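Local coordinates for protein peptidoglycan DD-endopeptidase ShyB (Vibrio cholerae, PDB 2GU1) that cleaves peptide cross-links of cell-wall peptidoglycan as a zinc-dependent DD-endopeptidase, probably to let new glycans be inserted, and may stand in for related enzymes during zinc starvation, at residues H42-M47 / Y69-V74; E97-L102 / Q154-E159; G187-R192 / H270-K275; T235-P240 / L312-L317. All blocks are in the same frame, centred on the assembly; numbering follows the deposited sequence.

Contact 1: H42-M47 / Y69-V74; sequences HLQLDM and YHMSIV
Gln44 O accepts from Met47 N at 3.2 Å, closing the short 3-10 turn, and meets the rim carbon Tyr69 CE2 at 3.3 Å. Tyr69 CG stands anti to the backbone N (chi1 168°), and the ring beyond it reaches the turn from strand 64-70. The side chains of Leu45 and Tyr69 run antiparallel to one another, and the leucine methyl comes to the ring obliquely, Leu45 CD2 3.8 Å from Tyr69 CD2. The phenol oxygen bonds to Glu52, and Met47 CG passes it crosswise, 4.1 Å from Tyr69 OH. Met71, two residues on, lays its CG over one face of the Tyr69 ring, toward the rim and 3.3 Å above the plane. Its thioether then meets the Gln44 amide at 4.1 Å, SD to NE2; that amide nitrogen bonds to Tyr89. Met71 and Ser72 form a classic beta bulge beside the start of strand 75-81, and Ser72 OG takes Val74 N in an ST turn. The loop between helix 29-38 and strand 53-58 thus lies against the central strand of the LysM-like region's five-stranded sheet. Gln44 and Leu45 also touch Tyr79 of the next strand, 75-81, and Asp46 bonds to Tyr265 of the peptidase's strand 265-269.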
# COMPACT_ATOMS: atom_id res chain seq x y z
N HIS A 42 -5.30 4.82 9.37
CA HIS A 42 -4.76 3.55 8.91
C HIS A 42 -5.21 3.20 7.50
O HIS A 42 -4.44 2.64 6.71
CB HIS A 42 -5.19 2.46 9.89
CG HIS A 42 -4.90 2.82 11.31
ND1 HIS A 42 -3.64 2.75 11.86
CD2 HIS A 42 -5.70 3.32 12.28
CE1 HIS A 42 -3.67 3.19 13.10
NE2 HIS A 42 -4.92 3.54 13.38
N LEU A 43 -6.46 3.55 7.20
CA LEU A 43 -7.09 3.30 5.90
C LEU A 43 -6.90 1.86 5.43
O LEU A 43 -6.52 1.60 4.29
CB LEU A 43 -6.55 4.28 4.85
CG LEU A 43 -6.80 5.77 5.12
CD1 LEU A 43 -6.06 6.61 4.10
CD2 LEU A 43 -8.29 6.08 5.09
N GLN A 44 -7.17 0.92 6.34
CA GLN A 44 -7.04 -0.51 6.05
C GLN A 44 -8.34 -1.04 5.43
O GLN A 44 -8.32 -1.85 4.50
CB GLN A 44 -6.79 -1.28 7.35
CG GLN A 44 -5.65 -0.76 8.22
CD GLN A 44 -4.32 -1.37 7.85
OE1 GLN A 44 -3.87 -1.27 6.71
NE2 GLN A 44 -3.67 -2.00 8.82
N LEU A 45 -9.47 -0.59 5.96
CA LEU A 45 -10.77 -1.07 5.49
C LEU A 45 -11.17 -0.70 4.07
O LEU A 45 -12.02 -1.36 3.47
CB LEU A 45 -11.84 -0.64 6.50
CG LEU A 45 -11.62 -1.31 7.86
CD1 LEU A 45 -12.48 -0.64 8.93
CD2 LEU A 45 -11.94 -2.82 7.76
N ASP A 46 -10.55 0.33 3.51
CA ASP A 46 -10.88 0.73 2.14
C ASP A 46 -10.30 -0.26 1.12
O ASP A 46 -10.76 -0.32 -0.02
CB ASP A 46 -10.32 2.12 1.83
CG ASP A 46 -11.33 3.21 2.08
OD1 ASP A 46 -11.01 4.37 1.77
OD2 ASP A 46 -12.43 2.93 2.58
N MET A 47 -9.30 -1.03 1.53
CA MET A 47 -8.67 -1.98 0.63
C MET A 47 -9.11 -3.43 0.80
O MET A 47 -8.38 -4.33 0.41
CB MET A 47 -7.15 -1.89 0.75
CG MET A 47 -6.59 -2.34 2.10
SD MET A 47 -4.78 -2.30 2.19
CE MET A 47 -4.49 -0.67 2.87
N TYR A 69 -10.45 -7.46 11.22
CA TYR A 69 -10.26 -7.53 9.78
C TYR A 69 -9.05 -8.42 9.52
O TYR A 69 -7.90 -8.01 9.73
CB TYR A 69 -10.07 -6.12 9.20
CG TYR A 69 -9.58 -6.03 7.77
CD1 TYR A 69 -9.85 -7.04 6.83
CD2 TYR A 69 -8.85 -4.92 7.33
CE1 TYR A 69 -9.40 -6.95 5.50
CE2 TYR A 69 -8.41 -4.80 6.02
CZ TYR A 69 -8.68 -5.82 5.11
OH TYR A 69 -8.22 -5.70 3.82
N HIS A 70 -9.31 -9.66 9.12
CA HIS A 70 -8.26 -10.62 8.81
C HIS A 70 -7.75 -10.38 7.39
O HIS A 70 -8.33 -10.89 6.42
CB HIS A 70 -8.81 -12.05 8.93
CG HIS A 70 -9.20 -12.43 10.33
ND1 HIS A 70 -8.27 -12.82 11.28
CD2 HIS A 70 -10.40 -12.45 10.95
CE1 HIS A 70 -8.89 -13.05 12.42
NE2 HIS A 70 -10.19 -12.84 12.25
N MET A 71 -6.68 -9.59 7.26
CA MET A 71 -6.10 -9.30 5.96
C MET A 71 -5.43 -10.55 5.40
O MET A 71 -5.38 -10.75 4.18
CB MET A 71 -5.07 -8.17 6.09
CG MET A 71 -5.72 -6.82 6.32
SD MET A 71 -4.66 -5.62 7.17
CE MET A 71 -5.13 -5.93 8.86
N SER A 72 -4.90 -11.38 6.29
CA SER A 72 -4.26 -12.64 5.92
C SER A 72 -4.23 -13.48 7.18
O SER A 72 -4.61 -13.01 8.25
CB SER A 72 -2.83 -12.43 5.41
OG SER A 72 -1.93 -12.24 6.49
N ILE A 73 -3.76 -14.72 7.07
CA ILE A 73 -3.70 -15.58 8.24
C ILE A 73 -2.59 -15.15 9.22
O ILE A 73 -2.49 -15.70 10.31
CB ILE A 73 -3.51 -17.06 7.84
CG1 ILE A 73 -2.25 -17.24 7.00
CG2 ILE A 73 -4.73 -17.52 7.04
CD1 ILE A 73 -2.08 -18.65 6.45
N VAL A 74 -1.78 -14.18 8.82
CA VAL A 74 -0.71 -13.69 9.68
C VAL A 74 -0.82 -12.20 9.99
O VAL A 74 0.07 -11.63 10.62
CB VAL A 74 0.70 -13.97 9.07
CG1 VAL A 74 0.92 -15.47 8.96
CG2 VAL A 74 0.83 -13.31 7.70

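Contact 2: E97-L102 / Q154-E159; sequences EWREIL and QQYLGE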
# COMPACT_ATOMS: atom_id res chain seq x y z
N GLU A 97 7.00 -18.34 8.60
CA GLU A 97 8.31 -18.64 8.04
C GLU A 97 8.32 -18.29 6.56
O GLU A 97 7.30 -18.40 5.88
CB GLU A 97 8.67 -20.12 8.20
CG GLU A 97 8.24 -20.76 9.51
CD GLU A 97 6.90 -21.46 9.38
OE1 GLU A 97 6.80 -22.39 8.55
OE2 GLU A 97 5.95 -21.08 10.10
N TRP A 98 9.48 -17.88 6.07
CA TRP A 98 9.63 -17.53 4.66
C TRP A 98 10.43 -18.61 3.95
O TRP A 98 11.45 -19.06 4.46
CB TRP A 98 10.33 -16.19 4.50
CG TRP A 98 9.52 -15.03 5.00
CD1 TRP A 98 9.38 -14.61 6.29
CD2 TRP A 98 8.74 -14.14 4.20
NE1 TRP A 98 8.55 -13.52 6.35
CE2 TRP A 98 8.14 -13.20 5.08
CE3 TRP A 98 8.47 -14.04 2.82
CZ2 TRP A 98 7.30 -12.18 4.63
CZ3 TRP A 98 7.63 -13.02 2.37
CH2 TRP A 98 7.06 -12.11 3.28
N ARG A 99 9.96 -19.02 2.78
CA ARG A 99 10.65 -20.03 2.01
C ARG A 99 11.05 -19.46 0.66
O ARG A 99 10.36 -18.59 0.11
CB ARG A 99 9.77 -21.26 1.80
CG ARG A 99 8.48 -20.98 1.05
CD ARG A 99 7.77 -22.28 0.66
NE ARG A 99 7.47 -23.13 1.81
CZ ARG A 99 6.86 -24.31 1.73
NH1 ARG A 99 6.47 -24.78 0.55
NH2 ARG A 99 6.63 -25.02 2.83
N GLU A 100 12.16 -19.93 0.12
CA GLU A 100 12.61 -19.44 -1.16
C GLU A 100 12.15 -20.36 -2.27
O GLU A 100 12.17 -21.59 -2.13
CB GLU A 100 14.13 -19.31 -1.17
CG GLU A 100 14.63 -18.24 -0.23
CD GLU A 100 16.10 -17.94 -0.42
OE1 GLU A 100 16.60 -17.00 0.23
OE2 GLU A 100 16.75 -18.64 -1.23
N ILE A 101 11.73 -19.76 -3.37
CA ILE A 101 11.28 -20.53 -4.51
C ILE A 101 11.87 -19.92 -5.78
O ILE A 101 11.91 -18.69 -5.97
CB ILE A 101 9.72 -20.57 -4.56
CG1 ILE A 101 9.25 -21.57 -5.62
CG2 ILE A 101 9.17 -19.19 -4.80
CD1 ILE A 101 9.46 -21.14 -7.05
N LEU A 102 12.37 -20.79 -6.64
CA LEU A 102 13.00 -20.36 -7.87
C LEU A 102 12.10 -20.64 -9.08
O LEU A 102 11.75 -21.78 -9.35
CB LEU A 102 14.33 -21.09 -8.02
CG LEU A 102 15.45 -20.49 -8.86
CD1 LEU A 102 15.83 -19.11 -8.30
CD2 LEU A 102 16.65 -21.44 -8.83
N GLN A 154 8.48 -16.61 -0.23
CA GLN A 154 7.06 -16.81 0.05
C GLN A 154 6.85 -17.02 1.54
O GLN A 154 7.53 -17.84 2.15
CB GLN A 154 6.53 -18.03 -0.71
CG GLN A 154 6.26 -17.80 -2.18
CD GLN A 154 5.80 -19.06 -2.88
OE1 GLN A 154 5.21 -19.02 -3.95
NE2 GLN A 154 6.09 -20.21 -2.27
N GLN A 155 5.91 -16.29 2.12
CA GLN A 155 5.65 -16.42 3.54
C GLN A 155 4.61 -17.51 3.78
O GLN A 155 3.59 -17.59 3.07
CB GLN A 155 5.17 -15.09 4.12
CG GLN A 155 4.86 -15.13 5.61
CD GLN A 155 4.41 -13.77 6.13
OE1 GLN A 155 3.66 -13.06 5.46
NE2 GLN A 155 4.87 -13.40 7.33
N TYR A 156 4.89 -18.35 4.76
CA TYR A 156 4.00 -19.44 5.14
C TYR A 156 3.70 -19.34 6.63
O TYR A 156 4.40 -18.65 7.37
CB TYR A 156 4.65 -20.80 4.86
CG TYR A 156 4.34 -21.36 3.49
CD1 TYR A 156 4.77 -20.71 2.34
CD2 TYR A 156 3.60 -22.53 3.35
CE1 TYR A 156 4.46 -21.21 1.07
CE2 TYR A 156 3.29 -23.05 2.09
CZ TYR A 156 3.72 -22.38 0.96
OH TYR A 156 3.43 -22.88 -0.29
N LEU A 157 2.64 -20.00 7.04
CA LEU A 157 2.26 -20.07 8.44
C LEU A 157 2.08 -21.56 8.61
O LEU A 157 1.12 -22.14 8.11
CB LEU A 157 0.93 -19.36 8.71
CG LEU A 157 0.54 -19.42 10.19
CD1 LEU A 157 1.65 -18.80 11.04
CD2 LEU A 157 -0.77 -18.68 10.40
N GLY A 158 3.03 -22.20 9.29
CA GLY A 158 2.94 -23.63 9.43
C GLY A 158 3.03 -24.19 8.02
O GLY A 158 4.00 -23.92 7.31
N GLU A 159 2.01 -24.91 7.60
CA GLU A 159 1.98 -25.52 6.27
C GLU A 159 1.12 -24.73 5.29
O GLU A 159 0.94 -25.15 4.14
CB GLU A 159 1.46 -26.95 6.38
CG GLU A 159 0.06 -27.04 6.95
CD GLU A 159 -0.22 -28.37 7.65
OE1 GLU A 159 -1.38 -28.61 8.04
OE2 GLU A 159 0.73 -29.16 7.82
O HOH W 1 5.86 -22.98 -2.12
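Arg99 climbs over Gln154 onto the ring of Tyr156. Its CB lies 4.1 Å from Gln154 O. CG stands between the backbone N and the carbonyl carbon (chi1 61°) and comes to 3.5 Å from the same Gln154 O. Next, Arg99 CD meets the rim carbon Tyr156 CE1, also at 3.5 Å, and the bend at chi3 (57°) puts NE above the centre of the ring. The guanidinium lies flat on that face, planes 9° apart, a stacked cation-pi pair with CZ 3.8 Å from the Tyr156 centroid. At the tip, NH1 shares a water with Tyr156 OH and with Gln154 NE2, the water accepting from both nitrogens. All this lies on one face of an antiparallel pair in the Csd3-type second domain, where 97-106 is an edge strand of a five-stranded sheet; Arg99 with Gln154 and Glu97 with Tyr156 are its hydrogen-bonded pairs. Trp98 and Gln155, the non-hydrogen-bonded pair between them, turn to the other face, where Gln155 CB makes a CH-pi contact 3.4 Å from the centroid of the Trp98 six-membered ring. Beyond the strand end, the syn lone pair of Glu97 OE2 takes Gly158 N at 3.2 Å.

Contact 3: G187-R192 / H270-K275; sequences GRFYDR and HNSVYK
An Asx turn at Asn271, in the hairpin between strands 265-269 and 274-281 of the peptidase region, offers its amide to Gly187, just ahead of strand 189-191. Asn271 ND2 gives a weak bond to Gly187 O at 2.9 Å, bent to 128° at the hydrogen. The other end of the amide looks back into its own turn: Asn271 OD1 accepts from Tyr274 N at 2.7 Å in a nearly straight bond, and from Val273 N at 2.8 Å, a donor well above the carbonyl plane. Two backbone donors on OD1 set the orientation of the amide, which leaves its NH2 facing Gly187. Carbon atoms close round the glycine: Val273 CG2 is 3.8 Å from Gly187 O, and Tyr274 CE2 lies 4.0 Å from Gly187 CA, an approach made possible by the lack of a side chain there. Val273 CG1 covers part of one face of the Tyr274 ring, Asn271 ND2 lies in plane at its edge, and the phenol oxygen bonds to the carbonyl of Asp186. Arg188 turns to its own segment, NH2 donating to Tyr190 OH at 2.9 Å, with NE in a salt bridge to Asp186. Further along, Ser272 OG stands near the plane of the Phe189 ring, at its edge. The contact joins the Csd3-type sheet to the peptidase: Phe189 packs on strand 179-183 and helix 122-132, which Ser272 also touches, while Val273 and Tyr274 rest on Val318 of strand 312-318.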
# COMPACT_ATOMS: atom_id res chain seq x y z
N GLY A 187 14.91 -1.20 -0.68
CA GLY A 187 13.69 -1.50 -1.41
C GLY A 187 13.72 -1.31 -2.92
O GLY A 187 12.66 -1.34 -3.56
N ARG A 188 14.90 -1.10 -3.49
CA ARG A 188 15.02 -0.93 -4.94
C ARG A 188 15.94 -2.01 -5.50
O ARG A 188 16.79 -2.54 -4.77
CB ARG A 188 15.62 0.44 -5.28
CG ARG A 188 14.73 1.62 -4.92
CD ARG A 188 15.31 2.91 -5.50
NE ARG A 188 16.64 3.22 -4.99
CZ ARG A 188 17.43 4.16 -5.50
NH1 ARG A 188 17.02 4.87 -6.54
NH2 ARG A 188 18.63 4.39 -4.99
N PHE A 189 15.78 -2.32 -6.78
CA PHE A 189 16.61 -3.32 -7.46
C PHE A 189 17.85 -2.66 -8.06
O PHE A 189 17.75 -1.60 -8.67
CB PHE A 189 15.86 -3.99 -8.61
CG PHE A 189 14.95 -5.10 -8.18
CD1 PHE A 189 13.67 -4.82 -7.72
CD2 PHE A 189 15.38 -6.42 -8.22
CE1 PHE A 189 12.82 -5.86 -7.30
CE2 PHE A 189 14.55 -7.46 -7.81
CZ PHE A 189 13.26 -7.18 -7.35
N TYR A 190 19.00 -3.32 -7.90
CA TYR A 190 20.28 -2.84 -8.42
C TYR A 190 20.91 -3.93 -9.29
O TYR A 190 20.63 -5.12 -9.09
CB TYR A 190 21.26 -2.55 -7.27
CG TYR A 190 20.91 -1.34 -6.44
CD1 TYR A 190 21.68 -0.17 -6.53
CD2 TYR A 190 19.83 -1.36 -5.56
CE1 TYR A 190 21.38 0.94 -5.75
CE2 TYR A 190 19.51 -0.24 -4.78
CZ TYR A 190 20.30 0.90 -4.88
OH TYR A 190 20.00 2.00 -4.11
N ASP A 191 21.74 -3.54 -10.25
CA ASP A 191 22.42 -4.54 -11.06
C ASP A 191 23.68 -4.93 -10.29
O ASP A 191 23.93 -4.39 -9.21
CB ASP A 191 22.76 -4.03 -12.47
CG ASP A 191 23.64 -2.80 -12.48
OD1 ASP A 191 24.46 -2.61 -11.55
OD2 ASP A 191 23.52 -2.01 -13.44
N ARG A 192 24.47 -5.85 -10.84
CA ARG A 192 25.68 -6.31 -10.14
C ARG A 192 26.73 -5.24 -9.88
O ARG A 192 27.54 -5.38 -8.97
CB ARG A 192 26.33 -7.47 -10.89
CG ARG A 192 25.37 -8.59 -11.26
CD ARG A 192 26.14 -9.77 -11.82
NE ARG A 192 26.86 -10.46 -10.75
CZ ARG A 192 26.46 -11.59 -10.18
NH1 ARG A 192 25.34 -12.18 -10.58
NH2 ARG A 192 27.17 -12.11 -9.20
N HIS A 270 4.72 2.91 -6.20
CA HIS A 270 5.96 3.23 -6.89
C HIS A 270 6.70 1.98 -7.35
O HIS A 270 7.26 1.95 -8.45
CB HIS A 270 6.83 4.07 -5.96
CG HIS A 270 6.16 5.33 -5.52
ND1 HIS A 270 5.84 6.34 -6.40
CD2 HIS A 270 5.67 5.70 -4.32
CE1 HIS A 270 5.19 7.29 -5.75
NE2 HIS A 270 5.07 6.93 -4.49
N ASN A 271 6.70 0.95 -6.50
CA ASN A 271 7.32 -0.33 -6.84
C ASN A 271 6.80 -1.38 -5.87
O ASN A 271 5.85 -1.12 -5.13
CB ASN A 271 8.85 -0.23 -6.83
CG ASN A 271 9.43 -0.11 -5.43
OD1 ASN A 271 8.70 -0.02 -4.44
ND2 ASN A 271 10.76 -0.11 -5.34
N SER A 272 7.40 -2.56 -5.86
CA SER A 272 6.96 -3.63 -4.98
C SER A 272 7.01 -3.32 -3.48
O SER A 272 6.35 -3.99 -2.68
CB SER A 272 7.79 -4.90 -5.25
OG SER A 272 9.18 -4.62 -5.16
N VAL A 273 7.76 -2.29 -3.11
CA VAL A 273 7.92 -1.94 -1.70
C VAL A 273 7.27 -0.62 -1.26
O VAL A 273 6.67 -0.55 -0.18
CB VAL A 273 9.44 -1.89 -1.36
CG1 VAL A 273 9.65 -1.44 0.07
CG2 VAL A 273 10.07 -3.27 -1.60
N TYR A 274 7.38 0.41 -2.09
CA TYR A 274 6.88 1.74 -1.76
C TYR A 274 5.54 2.21 -2.33
O TYR A 274 5.21 1.95 -3.49
CB TYR A 274 7.93 2.78 -2.16
CG TYR A 274 9.24 2.68 -1.43
CD1 TYR A 274 9.41 3.29 -0.18
CD2 TYR A 274 10.32 1.99 -1.99
CE1 TYR A 274 10.62 3.21 0.49
CE2 TYR A 274 11.54 1.91 -1.32
CZ TYR A 274 11.68 2.53 -0.08
OH TYR A 274 12.89 2.49 0.56
N LYS A 275 4.79 2.93 -1.50
CA LYS A 275 3.53 3.54 -1.90
C LYS A 275 3.50 4.87 -1.15
O LYS A 275 4.15 5.04 -0.12
CB LYS A 275 2.32 2.71 -1.44
CG LYS A 275 2.17 1.31 -2.02
CD LYS A 275 0.87 0.70 -1.49
CE LYS A 275 0.63 -0.72 -2.01
NZ LYS A 275 1.58 -1.70 -1.42

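Contact 4: T235-P240 / L312-L317; sequences TDFATP and LHFEVL. With ZN (zinc ion), chain B.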
# COMPACT_ATOMS: atom_id res chain seq x y z
N THR A 235 2.89 13.09 7.35
CA THR A 235 3.45 14.41 7.60
C THR A 235 2.48 15.46 7.06
O THR A 235 1.97 15.33 5.95
CB THR A 235 4.81 14.58 6.88
OG1 THR A 235 5.70 13.54 7.29
CG2 THR A 235 5.43 15.91 7.20
N ASP A 236 2.20 16.49 7.86
CA ASP A 236 1.28 17.55 7.43
C ASP A 236 2.03 18.78 6.93
O ASP A 236 2.88 19.32 7.64
CB ASP A 236 0.36 17.96 8.58
CG ASP A 236 -0.55 16.84 9.01
OD1 ASP A 236 -0.60 15.82 8.28
OD2 ASP A 236 -1.22 16.99 10.05
N PHE A 237 1.72 19.20 5.70
CA PHE A 237 2.34 20.38 5.08
C PHE A 237 1.33 21.53 5.06
O PHE A 237 0.13 21.31 4.84
CB PHE A 237 2.81 20.07 3.65
CG PHE A 237 3.97 19.11 3.59
CD1 PHE A 237 5.23 19.49 4.05
CD2 PHE A 237 3.80 17.82 3.11
CE1 PHE A 237 6.30 18.60 4.02
CE2 PHE A 237 4.86 16.91 3.08
CZ PHE A 237 6.11 17.30 3.54
N ALA A 238 1.82 22.74 5.30
CA ALA A 238 0.98 23.93 5.35
C ALA A 238 0.59 24.43 3.97
O ALA A 238 1.11 25.45 3.50
CB ALA A 238 1.69 25.03 6.13
N THR A 239 -0.34 23.73 3.34
CA THR A 239 -0.79 24.11 2.00
C THR A 239 -2.14 24.81 2.00
O THR A 239 -3.03 24.47 2.77
CB THR A 239 -0.97 22.88 1.09
OG1 THR A 239 -1.78 21.91 1.77
CG2 THR A 239 0.37 22.27 0.75
N PRO A 240 -2.29 25.83 1.14
CA PRO A 240 -3.56 26.54 1.07
C PRO A 240 -4.44 25.59 0.24
O PRO A 240 -3.91 24.76 -0.49
CB PRO A 240 -3.22 27.79 0.25
CG PRO A 240 -1.74 27.97 0.46
CD PRO A 240 -1.24 26.55 0.40
N LEU A 312 -2.16 19.28 3.72
CA LEU A 312 -1.95 18.04 3.02
C LEU A 312 -1.37 17.07 4.03
O LEU A 312 -0.44 17.40 4.78
CB LEU A 312 -0.96 18.21 1.87
CG LEU A 312 -0.54 16.91 1.17
CD1 LEU A 312 -1.67 16.41 0.28
CD2 LEU A 312 0.71 17.16 0.34
N HIS A 313 -1.95 15.88 4.09
CA HIS A 313 -1.45 14.84 4.98
C HIS A 313 -0.78 13.88 4.00
O HIS A 313 -1.46 13.27 3.17
CB HIS A 313 -2.61 14.15 5.70
CG HIS A 313 -2.20 12.92 6.46
ND1 HIS A 313 -1.92 12.94 7.81
CD2 HIS A 313 -2.01 11.64 6.05
CE1 HIS A 313 -1.58 11.72 8.20
NE2 HIS A 313 -1.62 10.92 7.15
N PHE A 314 0.55 13.76 4.09
CA PHE A 314 1.33 12.91 3.19
C PHE A 314 1.87 11.68 3.90
O PHE A 314 2.34 11.75 5.04
CB PHE A 314 2.49 13.74 2.60
CG PHE A 314 3.44 12.97 1.72
CD1 PHE A 314 2.99 12.38 0.54
CD2 PHE A 314 4.78 12.84 2.06
CE1 PHE A 314 3.88 11.68 -0.29
CE2 PHE A 314 5.67 12.14 1.25
CZ PHE A 314 5.22 11.55 0.07
N GLU A 315 1.80 10.53 3.23
CA GLU A 315 2.29 9.29 3.82
C GLU A 315 3.18 8.50 2.88
O GLU A 315 2.98 8.51 1.66
CB GLU A 315 1.11 8.40 4.25
CG GLU A 315 0.45 8.82 5.56
CD GLU A 315 -0.70 7.90 5.96
OE1 GLU A 315 -0.71 6.72 5.56
OE2 GLU A 315 -1.60 8.36 6.69
N VAL A 316 4.17 7.83 3.45
CA VAL A 316 5.05 6.96 2.68
C VAL A 316 4.89 5.60 3.35
O VAL A 316 5.02 5.49 4.58
CB VAL A 316 6.54 7.37 2.75
CG1 VAL A 316 7.40 6.34 2.02
CG2 VAL A 316 6.73 8.74 2.12
N LEU A 317 4.59 4.58 2.56
CA LEU A 317 4.43 3.24 3.10
C LEU A 317 5.52 2.31 2.57
O LEU A 317 5.77 2.27 1.38
CB LEU A 317 3.07 2.64 2.73
CG LEU A 317 1.78 3.40 3.08
CD1 LEU A 317 0.60 2.45 2.86
CD2 LEU A 317 1.81 3.87 4.51
ZN ZN B . -1.77 14.43 9.19
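Leu312 pairs with Phe237 through both backbone bonds. The longer, Leu312 N to Phe237 O at 3.3 Å, shares its acceptor with Thr239 N, which closes an inverse gamma turn centred on Ala238; Leu312 O takes Phe237 N at 3.0 Å. The Leu312 side chain meets the Phe237 ring obliquely, CD2 to CD2. His313 turns to the other face, the one that holds Asp236, with CG anti to the backbone N (chi1 171°). His313 ND1 and Asp236 OD1 each bind the zinc ion at 2.0 Å, their ring and carboxylate planes 59° apart, and His232 adds the third protein ligand. On the far side of the imidazole from the zinc, His313 NE2 donates to Glu315 OE2 at 2.6 Å, in the ring plane and onto the anti lone pair, a second-shell bond that, with the zinc at ND1, holds the ring's rotation. This is the catalytic site of an M23 peptidase: His232 and Asp236 come from the HxxxD element, and His311-Leu312-His313 is the HxH element. Phe314 rejoins the Leu312 face. It exchanges two backbone bonds with Thr235, the shorter being Thr235 N to Phe314 O at 2.7 Å, and its CB lies at the edge of the Phe237 ring, 4.0 Å from Phe237 CE2. The other oxygen of Glu315 forms a salt bridge with Arg277. Val316 and Leu317 carry the strand on to pack against 321-323.

In the fold
Contacts 3 and 4 are buried, contact 1 partly so, and contact 2 lies at the surface. Contacts 2 and 4 are both antiparallel strand pairs, but the outer one carries charged and polar side chains with a shared water, and the inner one a metal on one face and apolar packing on the other. Contacts 1 and 3 are loop contacts without backbone pairing between their segments; contact 3 joins two domains. Contacts 2 and 3 reach the same five-stranded sheet through its two edge strands, 97-106 and 189-191. Contacts 3 and 4 meet through neighbouring strands 274-281 and 312-318, with a probable hydrogen bond from Leu317 N to Lys275 O. Contact 1 touches contact 2 through Ile73 and Val74, packed on Leu157.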